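Local coordinates for spindle assembly abnormal protein 6 (Caenorhabditis elegans, PDB 4G79), which forms the central scaffold of the centriole, building the cartwheel that sets its ninefold symmetry, and is required for centrosome biogenesis and duplication, at residues S41-E46 / E52-I57; S60-F65 / A113-C118. One frame throughout, in Å; residues are numbered along the deposited sequence.

Contact 1 (S41-E46 / E52-I57)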
ATOM      1  N   SER A  41     -16.363  11.514  13.561  1.00 31.80           N
ATOM      2  CA  SER A  41     -16.552  12.746  14.332  1.00 32.87           C
ATOM      3  C   SER A  41     -15.272  13.158  15.008  1.00 36.17           C
ATOM      4  O   SER A  41     -14.326  12.376  15.059  1.00 34.89           O
ATOM      5  CB  SER A  41     -17.656  12.512  15.369  1.00 39.52           C
ATOM      6  OG  SER A  41     -17.317  11.459  16.257  1.00 44.05           O
ATOM      7  N   GLU A  42     -15.197  14.423  15.467  1.00 35.90           N
ATOM      8  CA  GLU A  42     -14.088  14.896  16.264  1.00 36.15           C
ATOM      9  C   GLU A  42     -14.649  15.242  17.626  1.00 41.37           C
ATOM     10  O   GLU A  42     -15.816  15.655  17.739  1.00 41.37           O
ATOM     11  CB  GLU A  42     -13.309  16.074  15.642  1.00 37.65           C
ATOM     12  CG  GLU A  42     -14.052  17.390  15.631  1.00 42.07           C
ATOM     13  CD  GLU A  42     -13.246  18.506  15.015  1.00 46.18           C
ATOM     14  OE1 GLU A  42     -13.334  18.663  13.780  1.00 43.13           O
ATOM     15  OE2 GLU A  42     -12.559  19.245  15.759  1.00 44.17           O
ATOM     16  N   GLN A  43     -13.855  15.006  18.664  1.00 38.43           N
ATOM     17  CA  GLN A  43     -14.284  15.283  20.033  1.00 40.62           C
ATOM     18  C   GLN A  43     -13.113  15.574  20.913  1.00 43.02           C
ATOM     19  O   GLN A  43     -11.974  15.278  20.579  1.00 41.80           O
ATOM     20  CB  GLN A  43     -15.105  14.104  20.624  1.00 41.50           C
ATOM     21  CG  GLN A  43     -14.289  12.805  20.804  1.00 43.45           C
ATOM     22  CD  GLN A  43     -15.153  11.620  21.159  1.00 54.42           C
ATOM     23  OE1 GLN A  43     -16.328  11.560  20.814  1.00 46.65           O
ATOM     24  NE2 GLN A  43     -14.572  10.621  21.800  1.00 43.28           N
ATOM     25  N   ARG A  44     -13.416  16.133  22.067  1.00 42.55           N
ATOM     26  CA  ARG A  44     -12.418  16.456  23.064  0.50 43.87           C
ATOM     27  C   ARG A  44     -12.328  15.288  24.052  1.00 49.31           C
ATOM     28  O   ARG A  44     -13.358  14.864  24.610  1.00 50.05           O
ATOM     29  CB  ARG A  44     -12.807  17.784  23.752  0.50 46.43           C
ATOM     30  CG  ARG A  44     -11.788  18.366  24.702  0.50 55.87           C
ATOM     31  CD  ARG A  44     -12.283  19.672  25.292  0.50 62.48           C
ATOM     32  NE  ARG A  44     -11.462  20.127  26.419  0.50 69.60           N
ATOM     33  CZ  ARG A  44     -10.707  21.219  26.415  0.50 76.56           C
ATOM     34  NH1 ARG A  44     -10.636  21.982  25.332  0.50 59.77           N
ATOM     35  NH2 ARG A  44     -10.014  21.558  27.493  0.50 66.95           N
ATOM     36  N   ASN A  45     -11.111  14.734  24.241  1.00 46.80           N
ATOM     37  CA  ASN A  45     -10.870  13.669  25.222  1.00 48.90           C
ATOM     38  C   ASN A  45     -11.215  14.261  26.598  1.00 56.07           C
ATOM     39  O   ASN A  45     -10.822  15.387  26.888  1.00 56.58           O
ATOM     40  CB  ASN A  45      -9.420  13.175  25.168  1.00 50.36           C
ATOM     41  CG  ASN A  45      -9.106  12.078  26.156  1.00 65.44           C
ATOM     42  OD1 ASN A  45      -8.825  12.320  27.323  1.00 59.68           O
ATOM     43  ND2 ASN A  45      -9.131  10.836  25.709  1.00 61.11           N
ATOM     44  N   GLU A  46     -12.022  13.560  27.410  1.00 56.53           N
ATOM     45  CA  GLU A  46     -12.461  14.107  28.698  1.00 58.89           C
ATOM     46  C   GLU A  46     -11.330  14.191  29.726  1.00 63.00           C
ATOM     47  O   GLU A  46     -11.383  15.064  30.587  1.00 66.95           O
ATOM     48  CB  GLU A  46     -13.652  13.302  29.272  1.00 61.67           C
ATOM     49  CG  GLU A  46     -14.801  13.149  28.282  1.00 71.16           C
ATOM     50  CD  GLU A  46     -15.950  12.279  28.748  1.00 93.24           C
ATOM     51  OE1 GLU A  46     -16.100  11.156  28.215  1.00 88.95           O
ATOM     52  OE2 GLU A  46     -16.705  12.724  29.641  1.00 92.11           O
ATOM     53  N   GLU A  52      -9.613  14.222  19.491  1.00 35.39           N
ATOM     54  CA  GLU A  52      -9.745  12.828  19.126  1.00 36.11           C
ATOM     55  C   GLU A  52     -10.599  12.727  17.921  1.00 36.99           C
ATOM     56  O   GLU A  52     -11.575  13.465  17.842  1.00 37.99           O
ATOM     57  CB  GLU A  52     -10.468  12.070  20.258  1.00 39.66           C
ATOM     58  CG  GLU A  52      -9.570  11.612  21.371  1.00 55.10           C
ATOM     59  CD  GLU A  52     -10.305  10.957  22.519  1.00 59.09           C
ATOM     60  OE1 GLU A  52     -11.538  11.145  22.657  1.00 51.05           O
ATOM     61  OE2 GLU A  52      -9.624  10.264  23.305  1.00 63.20           O
ATOM     62  N   LEU A  53     -10.293  11.802  17.004  1.00 31.88           N
ATOM     63  CA  LEU A  53     -11.223  11.476  15.917  1.00 32.27           C
ATOM     64  C   LEU A  53     -11.925  10.236  16.364  1.00 36.07           C
ATOM     65  O   LEU A  53     -11.272   9.418  17.006  1.00 36.54           O
ATOM     66  CB  LEU A  53     -10.531  11.235  14.573  1.00 32.08           C
ATOM     67  CG  LEU A  53      -9.871  12.433  13.914  1.00 39.22           C
ATOM     68  CD1 LEU A  53      -9.220  11.986  12.603  1.00 40.81           C
ATOM     69  CD2 LEU A  53     -10.902  13.542  13.635  1.00 42.15           C
ATOM     70  N   LYS A  54     -13.226  10.072  16.083  1.00 30.90           N
ATOM     71  CA  LYS A  54     -13.930   8.856  16.493  1.00 30.08           C
ATOM     72  C   LYS A  54     -14.510   8.193  15.257  1.00 32.78           C
ATOM     73  O   LYS A  54     -15.132   8.875  14.464  1.00 31.14           O
ATOM     74  CB  LYS A  54     -15.029   9.180  17.526  1.00 32.94           C
ATOM     75  CG  LYS A  54     -15.768   7.949  18.038  1.00 37.87           C
ATOM     76  CD  LYS A  54     -16.430   8.264  19.338  1.00 39.64           C
ATOM     77  CE  LYS A  54     -17.261   7.081  19.804  1.00 58.54           C
ATOM     78  NZ  LYS A  54     -16.429   6.111  20.563  1.00 63.53           N
ATOM     79  N   PHE A  55     -14.270   6.875  15.068  1.00 30.11           N
ATOM     80  CA  PHE A  55     -14.815   6.113  13.931  1.00 28.82           C
ATOM     81  C   PHE A  55     -15.823   5.162  14.472  1.00 30.36           C
ATOM     82  O   PHE A  55     -15.538   4.504  15.474  1.00 28.74           O
ATOM     83  CB  PHE A  55     -13.711   5.356  13.170  1.00 30.83           C
ATOM     84  CG  PHE A  55     -12.802   6.257  12.385  1.00 32.04           C
ATOM     85  CD1 PHE A  55     -11.747   6.917  13.005  1.00 34.02           C
ATOM     86  CD2 PHE A  55     -12.985   6.432  11.015  1.00 33.17           C
ATOM     87  CE1 PHE A  55     -10.904   7.756  12.268  1.00 34.12           C
ATOM     88  CE2 PHE A  55     -12.135   7.267  10.286  1.00 36.10           C
ATOM     89  CZ  PHE A  55     -11.117   7.934  10.924  1.00 33.39           C
ATOM     90  N   GLU A  56     -17.021   5.118  13.882  1.00 28.09           N
ATOM     91  CA  GLU A  56     -18.083   4.245  14.403  1.00 29.81           C
ATOM     92  C   GLU A  56     -18.764   3.539  13.282  1.00 33.27           C
ATOM     93  O   GLU A  56     -19.122   4.166  12.275  1.00 32.67           O
ATOM     94  CB  GLU A  56     -19.141   5.019  15.210  1.00 33.29           C
ATOM     95  CG  GLU A  56     -18.664   5.692  16.498  1.00 47.29           C
ATOM     96  CD  GLU A  56     -19.700   6.620  17.105  1.00 63.58           C
ATOM     97  OE1 GLU A  56     -19.720   7.814  16.725  1.00 45.18           O
ATOM     98  OE2 GLU A  56     -20.514   6.147  17.932  1.00 56.91           O
ATOM     99  N   ILE A  57     -18.944   2.216  13.440  1.00 31.42           N
ATOM    100  CA  ILE A  57     -19.657   1.446  12.417  1.00 29.88           C
ATOM    101  C   ILE A  57     -20.834   0.704  13.071  1.00 32.71           C
ATOM    102  O   ILE A  57     -20.772   0.305  14.240  1.00 32.44           O
ATOM    103  CB  ILE A  57     -18.785   0.501  11.568  1.00 33.05           C
ATOM    104  CG1 ILE A  57     -18.147  -0.633  12.379  1.00 34.53           C
ATOM    105  CG2 ILE A  57     -17.789   1.241  10.612  1.00 32.48           C
ATOM    106  CD1 ILE A  57     -17.615  -1.744  11.475  1.00 40.90           C
TER
HETATM  107  O   HOH W   1     -18.167   9.139  15.143  1.00 29.76           O
HETATM  108  O   HOH W   2     -15.101   7.940  23.024  1.00 53.30           O

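Contact 2 (S60-F65 / A113-C118)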
ATOM      1  N   SER A  60     -28.003  -2.514  10.491  1.00 41.91           N
ATOM      2  CA  SER A  60     -29.319  -2.872  10.998  1.00 43.50           C
ATOM      3  C   SER A  60     -29.562  -4.369  11.037  1.00 45.81           C
ATOM      4  O   SER A  60     -30.551  -4.794  11.657  1.00 45.97           O
ATOM      5  CB  SER A  60     -30.417  -2.182  10.196  1.00 50.39           C
ATOM      6  OG  SER A  60     -30.486  -2.657   8.864  1.00 52.77           O
ATOM      7  N   ASP A  61     -28.678  -5.173  10.397  1.00 40.04           N
ATOM      8  CA  ASP A  61     -28.817  -6.650  10.396  1.00 41.19           C
ATOM      9  C   ASP A  61     -28.553  -7.256  11.740  1.00 45.13           C
ATOM     10  O   ASP A  61     -28.990  -8.381  11.987  1.00 45.36           O
ATOM     11  CB  ASP A  61     -27.792  -7.306   9.454  1.00 42.22           C
ATOM     12  CG  ASP A  61     -27.649  -6.663   8.111  1.00 44.65           C
ATOM     13  OD1 ASP A  61     -27.198  -5.501   8.060  1.00 41.87           O
ATOM     14  OD2 ASP A  61     -27.890  -7.347   7.111  1.00 43.84           O
ATOM     15  N   ASP A  62     -27.685  -6.585  12.536  1.00 44.56           N
ATOM     16  CA  ASP A  62     -27.201  -7.128  13.787  1.00 45.34           C
ATOM     17  C   ASP A  62     -27.026  -6.030  14.832  1.00 47.38           C
ATOM     18  O   ASP A  62     -26.172  -5.148  14.669  1.00 42.75           O
ATOM     19  CB  ASP A  62     -25.858  -7.855  13.487  1.00 45.70           C
ATOM     20  CG  ASP A  62     -25.224  -8.597  14.651  1.00 52.07           C
ATOM     21  OD1 ASP A  62     -25.866  -8.683  15.736  1.00 50.44           O
ATOM     22  OD2 ASP A  62     -24.088  -9.074  14.490  1.00 54.64           O
ATOM     23  N   PHE A  63     -27.804  -6.116  15.936  1.00 47.97           N
ATOM     24  CA  PHE A  63     -27.731  -5.153  17.046  1.00 49.62           C
ATOM     25  C   PHE A  63     -26.367  -5.224  17.747  1.00 52.97           C
ATOM     26  O   PHE A  63     -25.968  -4.267  18.391  1.00 53.22           O
ATOM     27  CB  PHE A  63     -28.854  -5.376  18.105  1.00 55.34           C
ATOM     28  CG  PHE A  63     -30.290  -5.672  17.701  1.00 60.60           C
ATOM     29  CD1 PHE A  63     -30.906  -4.965  16.671  1.00 64.27           C
ATOM     30  CD2 PHE A  63     -31.066  -6.568  18.436  1.00 65.90           C
ATOM     31  CE1 PHE A  63     -32.254  -5.194  16.347  1.00 67.01           C
ATOM     32  CE2 PHE A  63     -32.413  -6.803  18.108  1.00 71.56           C
ATOM     33  CZ  PHE A  63     -32.995  -6.120  17.061  1.00 69.52           C
ATOM     34  N   GLU A  64     -25.659  -6.348  17.623  1.00 50.81           N
ATOM     35  CA  GLU A  64     -24.341  -6.556  18.230  1.00 51.63           C
ATOM     36  C   GLU A  64     -23.218  -5.990  17.360  1.00 51.99           C
ATOM     37  O   GLU A  64     -22.085  -5.922  17.823  1.00 52.82           O
ATOM     38  CB  GLU A  64     -24.093  -8.050  18.497  1.00 55.21           C
ATOM     39  CG  GLU A  64     -24.944  -8.608  19.627  1.00 67.13           C
ATOM     40  CD  GLU A  64     -24.783 -10.096  19.860  1.00 91.67           C
ATOM     41  OE1 GLU A  64     -24.765 -10.865  18.870  1.00 81.36           O
ATOM     42  OE2 GLU A  64     -24.713 -10.496  21.045  1.00 91.46           O
ATOM     43  N   PHE A  65     -23.523  -5.612  16.108  1.00 44.30           N
ATOM     44  CA  PHE A  65     -22.591  -5.043  15.150  1.00 41.51           C
ATOM     45  C   PHE A  65     -22.494  -3.548  15.433  1.00 44.18           C
ATOM     46  O   PHE A  65     -23.199  -2.745  14.836  1.00 43.52           O
ATOM     47  CB  PHE A  65     -23.045  -5.340  13.710  1.00 42.24           C
ATOM     48  CG  PHE A  65     -21.990  -5.086  12.669  1.00 42.45           C
ATOM     49  CD1 PHE A  65     -21.736  -3.792  12.210  1.00 43.10           C
ATOM     50  CD2 PHE A  65     -21.206  -6.125  12.184  1.00 45.57           C
ATOM     51  CE1 PHE A  65     -20.750  -3.555  11.255  1.00 43.30           C
ATOM     52  CE2 PHE A  65     -20.211  -5.882  11.233  1.00 47.27           C
ATOM     53  CZ  PHE A  65     -20.006  -4.603  10.764  1.00 42.45           C
ATOM     54  N   ALA A 113     -14.603 -13.660  15.445  1.00 61.21           N
ATOM     55  CA  ALA A 113     -15.547 -14.760  15.681  1.00 63.46           C
ATOM     56  C   ALA A 113     -16.583 -14.437  16.773  1.00 67.55           C
ATOM     57  O   ALA A 113     -17.766 -14.742  16.592  1.00 68.06           O
ATOM     58  CB  ALA A 113     -14.791 -16.038  16.052  1.00 67.50           C
ATOM     59  N   GLU A 114     -16.139 -13.830  17.893  1.00 63.01           N
ATOM     60  CA  GLU A 114     -16.996 -13.474  19.014  1.00 63.34           C
ATOM     61  C   GLU A 114     -17.510 -12.026  18.945  1.00 62.79           C
ATOM     62  O   GLU A 114     -18.110 -11.556  19.913  1.00 62.91           O
ATOM     63  CB  GLU A 114     -16.249 -13.704  20.337  1.00 67.83           C
ATOM     64  CG  GLU A 114     -16.502 -15.083  20.923  1.00 83.76           C
ATOM     65  CD  GLU A 114     -15.658 -15.445  22.130  1.00111.39           C
ATOM     66  OE1 GLU A 114     -15.396 -14.553  22.971  1.00108.44           O
ATOM     67  OE2 GLU A 114     -15.287 -16.635  22.250  1.00110.77           O
ATOM     68  N   LYS A 115     -17.281 -11.319  17.810  1.00 56.03           N
ATOM     69  CA  LYS A 115     -17.720  -9.929  17.582  1.00 52.72           C
ATOM     70  C   LYS A 115     -17.195  -8.976  18.678  1.00 54.67           C
ATOM     71  O   LYS A 115     -17.914  -8.062  19.103  1.00 53.77           O
ATOM     72  CB  LYS A 115     -19.268  -9.830  17.482  1.00 54.92           C
ATOM     73  CG  LYS A 115     -19.899 -10.616  16.335  1.00 62.47           C
ATOM     74  CD  LYS A 115     -21.400 -10.703  16.548  1.00 67.59           C
ATOM     75  CE  LYS A 115     -22.090 -11.478  15.461  1.00 71.96           C
ATOM     76  NZ  LYS A 115     -23.567 -11.360  15.576  1.00 71.40           N
ATOM     77  N   ASN A 116     -15.953  -9.207  19.150  1.00 51.25           N
ATOM     78  CA  ASN A 116     -15.315  -8.336  20.148  1.00 51.67           C
ATOM     79  C   ASN A 116     -14.712  -7.119  19.457  1.00 52.00           C
ATOM     80  O   ASN A 116     -14.535  -6.057  20.064  1.00 50.71           O
ATOM     81  CB  ASN A 116     -14.236  -9.092  20.923  1.00 55.50           C
ATOM     82  CG  ASN A 116     -14.763 -10.106  21.914  1.00 73.34           C
ATOM     83  OD1 ASN A 116     -15.711  -9.850  22.665  1.00 56.46           O
ATOM     84  ND2 ASN A 116     -14.122 -11.269  21.961  1.00 63.89           N
ATOM     85  N   PHE A 117     -14.400  -7.286  18.163  1.00 47.50           N
ATOM     86  CA  PHE A 117     -13.790  -6.258  17.332  1.00 45.41           C
ATOM     87  C   PHE A 117     -13.918  -6.606  15.854  1.00 47.06           C
ATOM     88  O   PHE A 117     -14.320  -7.712  15.483  1.00 45.80           O
ATOM     89  CB  PHE A 117     -12.292  -6.113  17.700  1.00 48.73           C
ATOM     90  CG  PHE A 117     -11.493  -7.393  17.571  1.00 53.27           C
ATOM     91  CD1 PHE A 117     -10.929  -7.763  16.351  1.00 56.30           C
ATOM     92  CD2 PHE A 117     -11.285  -8.214  18.672  1.00 58.30           C
ATOM     93  CE1 PHE A 117     -10.204  -8.956  16.232  1.00 59.01           C
ATOM     94  CE2 PHE A 117     -10.555  -9.401  18.552  1.00 63.57           C
ATOM     95  CZ  PHE A 117     -10.010  -9.758  17.337  1.00 60.86           C
ATOM     96  N   CYS A 118     -13.515  -5.662  15.016  1.00 42.98           N
ATOM     97  CA  CYS A 118     -13.424  -5.826  13.594  1.00 42.09           C
ATOM     98  C   CYS A 118     -12.297  -4.957  13.100  1.00 42.93           C
ATOM     99  O   CYS A 118     -11.915  -3.994  13.767  1.00 40.33           O
ATOM    100  CB  CYS A 118     -14.742  -5.479  12.910  1.00 42.60           C
ATOM    101  SG  CYS A 118     -15.129  -3.715  12.913  1.00 45.18           S
TER
HETATM  102  O   HOH W   3     -20.378  -6.875  19.461  1.00 56.34           O

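Contact 1 (S41-E46 / E52-I57)
E52 meets both Q43 and N45. Its backbone forms the hydrogen-bonded pair with Q43: E52 N reaches Q43 O at 2.8 Å, and Q43 N returns a bond to E52 O. The side chain leans the same way, with each carboxylate oxygen taking a different amide. Q43 NE2 meets E52 OE1 at 3.2 Å almost in line with its C-O bond, the N-H...O angle being nearly straight (172°). N45 ND2 comes down on E52 OE2 from above the carboxylate, the two flat groups standing 85° apart. At 2.5 Å this ND2 to OE2 bond is unusually short, and its exact length is doubtful. N45 has CG anti to its backbone N (chi1 180°), which carries the amide over E52; its OD1 meanwhile accepts from the backbone N of T47 and S48.

L53 is the non-hydrogen-bonded partner of E42. Its CD2 lies 4.0 Å from E42 CB, on the face that L53 also shares with F92 and P93 of helix 92-102, whereas the E42 carboxylate leads away.

K54 closes the next hydrogen-bonded pair: K54 N to S41 O is 2.8 Å and S41 N to K54 O 3.0 Å. Its aliphatic chain runs past the Q43 amide, CD 3.6 Å from Q43 OE1, before NZ bends off to S68 OG and, weakly, to water 2, which also accepts from Q43 NE2.

E56 joins mainly through water 1, which lies between its OE1 and S41 OG with K54 O also in reach; K6 pairs with that same carboxylate.

Pairs S41-K54 and Q43-E52 bond through their backbones and set their side chains on one face. There each E52 oxygen takes an N-H from a neutral amide, which would probably favour the ionised form; E52 probably also tethers N45, at the start of the turn, to the returning strand.

Contact 2 (S60-F65 / A113-C118)
K115 reaches straight across to D62, the two side chains approaching from opposite directions. The tight part of the contact is this one meeting: K115 NZ gives a hydrogen bond of 2.6 Å to D62 OD2, arriving on the syn side though 33° out of the carboxylate plane, in a salt bridge. K115 CE follows close behind, 3.3 Å from D62 OD2, at the end of a fully extended chain.

D62 is held ready for it by its own turn. With CG anti to the backbone N (chi1 -175°), its other oxygen, OD1, accepts at 3.0 Å from E64 N, which comes from above the carboxylate plane, while F65 N bonds to D62 O to close the type I turn. One carboxylate thus serves the loop with one oxygen and the lysine with the other.

The solvent side is looser. E64, exposed, crosses K115 at about a right angle and offers OE1 at 3.5 Å from K115 NZ, a longer salt bridge that probably shares some of the lysine's charge. Between the backbones, which do not touch, water 3 lies 2.6 Å from E64 O and 2.8 Å from K115 O. F65 and C118 turn into the core, both packing on I109 and L111.

K115 itself sits in a turn with positive phi (56°), where D112 OD2 accepts from N116 N. The whole is a surface salt-bridge network linking an Asx turn within a type I beta turn, in the loop between strands 51-58 and 66-71, to the hairpin turn between strands 106-111 and 117-123.

In the fold
Contacts 1 and 2 lie in the globular N-terminal domain of SAS-6, the part that links the coiled-coil dimers into the higher-order assembly behind the ninefold symmetry, and both reach the same sheet. Their centres are about 20 Å apart, yet I57 joins them: strand 51-58 runs from the hairpin of contact 1 towards the loop of contact 2, and I57 CD1 packs 3.5 Å from C118 SG and 3.6 Å from F65 CE1. Along the chain, contact 1 closes before contact 2 opens. No other protein chain of the assembly touches either one, and a glycerol, probably from crystallisation, lies about 5 Å from the K115 side chain.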